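Local structure of polysaccharide deacetylase (6DQ3) at residues P10-H15 against V72-D77. The protein removes N-acetyl groups from the cell wall linkage unit of streptococcal rhamnopolysaccharides, as a zinc-dependent carbohydrate esterase of family 4. Numbering follows the deposited sequence.
Sequences PILMYH and VWLTFD. With ACT (acetate ion), chain C.
Tyr14 lies alongside Phe76 on neighbouring parallel strands, the two side chains pointing the same way. Tyr14 CB sits over one face of the Phe76 ring, 3.6 Å from the centroid, in a CH-pi contact. Tyr14 CG then passes 3.7 Å from Phe76 CZ; with CG anti to the carbonyl carbon (chi1 -71°), the tyrosine ring runs beside its neighbour, planes 11° apart but displaced, so that little of one ring lies over the other. Tyr14 CD1 still touches Phe76 CZ, Tyr14 CE1 reaches Leu74 CD2 at 4.4 Å, and Tyr14 OH is hydrogen-bonded to Gln40 of helix 34-46, the helix packed on this side of the sheet.

The other side carries Ile11, whose CD1 meets the Trp73 ring edge at CE3, 3.7 Å away. Between the strands, Leu12 O is gripped twice, by Thr75 N at 2.9 Å and by Thr75 OG1 at 2.7 Å; Arg212 is also hydrogen-bonded to that hydroxyl.

At the C-terminal ends, where TIM-barrel-like folds of this family keep their active site, His15 NE2 donates a nearly straight 2.7 Å bond to acetate O. Asp77 OD2 lies 3.2 Å from this oxygen and is salt-bridged to Arg212. Two largely apolar strands thus bring an aspartate and a following histidine to an acetate site beside zinc.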
loop_
_atom_site.group_PDB
_atom_site.type_symbol
_atom_site.label_atom_id
_atom_site.label_comp_id
_atom_site.label_asym_id
_atom_site.label_seq_id
_atom_site.Cartn_x
_atom_site.Cartn_y
_atom_site.Cartn_z
ATOM N N PRO A 10 11.272 5.141 1.527
ATOM C CA PRO A 10 10.589 4.943 0.241
ATOM C C PRO A 10 9.368 4.051 0.414
ATOM O O PRO A 10 9.458 2.945 0.952
ATOM C CB PRO A 10 11.657 4.282 -0.640
ATOM C CG PRO A 10 12.569 3.589 0.333
ATOM C CD PRO A 10 12.570 4.440 1.591
ATOM N N ILE A 11 8.223 4.552 -0.026
ATOM C CA ILE A 11 6.960 3.828 0.039
ATOM C C ILE A 11 6.550 3.556 -1.402
ATOM O O ILE A 11 6.047 4.448 -2.091
ATOM C CB ILE A 11 5.878 4.616 0.781
ATOM C CG1 ILE A 11 6.323 4.978 2.199
ATOM C CG2 ILE A 11 4.580 3.814 0.824
ATOM C CD1 ILE A 11 5.376 5.949 2.873
ATOM N N LEU A 12 6.771 2.330 -1.867
ATOM C CA LEU A 12 6.486 1.992 -3.250
ATOM C C LEU A 12 4.999 1.732 -3.430
ATOM O O LEU A 12 4.365 1.061 -2.611
ATOM C CB LEU A 12 7.293 0.766 -3.678
ATOM C CG LEU A 12 8.809 0.874 -3.493
ATOM C CD1 LEU A 12 9.496 -0.351 -4.102
ATOM C CD2 LEU A 12 9.362 2.157 -4.079
ATOM N N MET A 13 4.446 2.280 -4.506
ATOM C CA MET A 13 3.035 2.120 -4.829
ATOM C C MET A 13 2.912 1.257 -6.077
ATOM O O MET A 13 3.184 1.721 -7.190
ATOM C CB MET A 13 2.350 3.469 -5.038
ATOM C CG MET A 13 0.902 3.334 -5.501
ATOM S SD MET A 13 0.034 4.902 -5.667
ATOM C CE MET A 13 1.097 5.769 -6.812
ATOM N N TYR A 14 2.493 0.013 -5.876
ATOM C CA TYR A 14 2.148 -0.930 -6.931
ATOM C C TYR A 14 0.632 -0.984 -7.099
ATOM O O TYR A 14 -0.128 -0.662 -6.186
ATOM C CB TYR A 14 2.649 -2.342 -6.596
ATOM C CG TYR A 14 4.140 -2.557 -6.658
ATOM C CD1 TYR A 14 4.931 -2.362 -5.540
ATOM C CD2 TYR A 14 4.752 -2.980 -7.828
ATOM C CE1 TYR A 14 6.296 -2.560 -5.586
ATOM C CE2 TYR A 14 6.113 -3.186 -7.887
ATOM C CZ TYR A 14 6.882 -2.973 -6.764
ATOM O OH TYR A 14 8.237 -3.177 -6.819
ATOM N N HIS A 15 0.195 -1.426 -8.278
ATOM C CA HIS A 15 -1.211 -1.737 -8.499
ATOM C C HIS A 15 -1.273 -3.122 -9.132
ATOM O O HIS A 15 -1.154 -4.132 -8.427
ATOM C CB HIS A 15 -1.883 -0.662 -9.349
ATOM C CG HIS A 15 -2.319 0.531 -8.550
ATOM N ND1 HIS A 15 -1.439 1.500 -8.121
ATOM C CD2 HIS A 15 -3.537 0.892 -8.079
ATOM C CE1 HIS A 15 -2.097 2.419 -7.434
ATOM N NE2 HIS A 15 -3.373 2.077 -7.398
ATOM N N VAL A 72 12.129 -0.172 3.208
ATOM C CA VAL A 72 11.127 0.118 2.194
ATOM C C VAL A 72 9.780 -0.379 2.694
ATOM O O VAL A 72 9.692 -1.388 3.399
ATOM C CB VAL A 72 11.484 -0.527 0.834
ATOM C CG1 VAL A 72 11.597 -2.039 0.975
ATOM C CG2 VAL A 72 10.446 -0.146 -0.203
ATOM N N TRP A 73 8.725 0.345 2.328
ATOM C CA TRP A 73 7.350 -0.061 2.589
ATOM C C TRP A 73 6.704 -0.358 1.241
ATOM O O TRP A 73 6.444 0.559 0.456
ATOM C CB TRP A 73 6.589 1.025 3.343
ATOM C CG TRP A 73 5.216 0.611 3.781
ATOM C CD1 TRP A 73 4.709 -0.663 3.824
ATOM C CD2 TRP A 73 4.166 1.475 4.223
ATOM N NE1 TRP A 73 3.412 -0.638 4.279
ATOM C CE2 TRP A 73 3.055 0.661 4.529
ATOM C CE3 TRP A 73 4.056 2.858 4.396
ATOM C CZ2 TRP A 73 1.852 1.188 4.996
ATOM C CZ3 TRP A 73 2.863 3.375 4.859
ATOM C CH2 TRP A 73 1.780 2.543 5.153
ATOM N N LEU A 74 6.463 -1.640 0.971
ATOM C CA LEU A 74 5.816 -2.067 -0.261
ATOM C C LEU A 74 4.307 -2.001 -0.069
ATOM O O LEU A 74 3.763 -2.697 0.799
ATOM C CB LEU A 74 6.228 -3.491 -0.635
ATOM C CG LEU A 74 7.705 -3.855 -0.756
ATOM C CD1 LEU A 74 7.827 -5.326 -1.160
ATOM C CD2 LEU A 74 8.397 -2.951 -1.739
ATOM N N THR A 75 3.632 -1.179 -0.875
ATOM C CA THR A 75 2.186 -1.028 -0.782
ATOM C C THR A 75 1.513 -1.324 -2.115
ATOM O O THR A 75 2.037 -0.986 -3.182
ATOM C CB THR A 75 1.779 0.387 -0.314
ATOM O OG1 THR A 75 2.039 1.354 -1.341
ATOM C CG2 THR A 75 2.537 0.775 0.951
ATOM N N PHE A 76 0.338 -1.945 -2.033
ATOM C CA PHE A 76 -0.489 -2.301 -3.180
ATOM C C PHE A 76 -1.901 -1.807 -2.909
ATOM O O PHE A 76 -2.476 -2.133 -1.867
ATOM C CB PHE A 76 -0.532 -3.822 -3.405
ATOM C CG PHE A 76 0.763 -4.421 -3.882
ATOM C CD1 PHE A 76 1.864 -4.484 -3.051
ATOM C CD2 PHE A 76 0.862 -4.951 -5.160
ATOM C CE1 PHE A 76 3.048 -5.045 -3.491
ATOM C CE2 PHE A 76 2.043 -5.511 -5.602
ATOM C CZ PHE A 76 3.135 -5.557 -4.769
ATOM N N ASP A 77 -2.481 -1.068 -3.847
ATOM C CA ASP A 77 -3.844 -0.586 -3.678
ATOM C C ASP A 77 -4.852 -1.477 -4.401
ATOM O O ASP A 77 -4.515 -2.207 -5.340
ATOM C CB ASP A 77 -3.990 0.856 -4.187
ATOM C CG ASP A 77 -3.048 1.824 -3.500
ATOM O OD1 ASP A 77 -2.605 1.537 -2.371
ATOM O OD2 ASP A 77 -2.758 2.886 -4.090
HETATM C C ACT C . -5.683 4.371 -5.588
HETATM O O ACT C . -5.382 3.205 -5.913
HETATM O OXT ACT C . -6.837 4.823 -5.456
HETATM C CH3 ACT C . -4.579 5.266 -5.328
#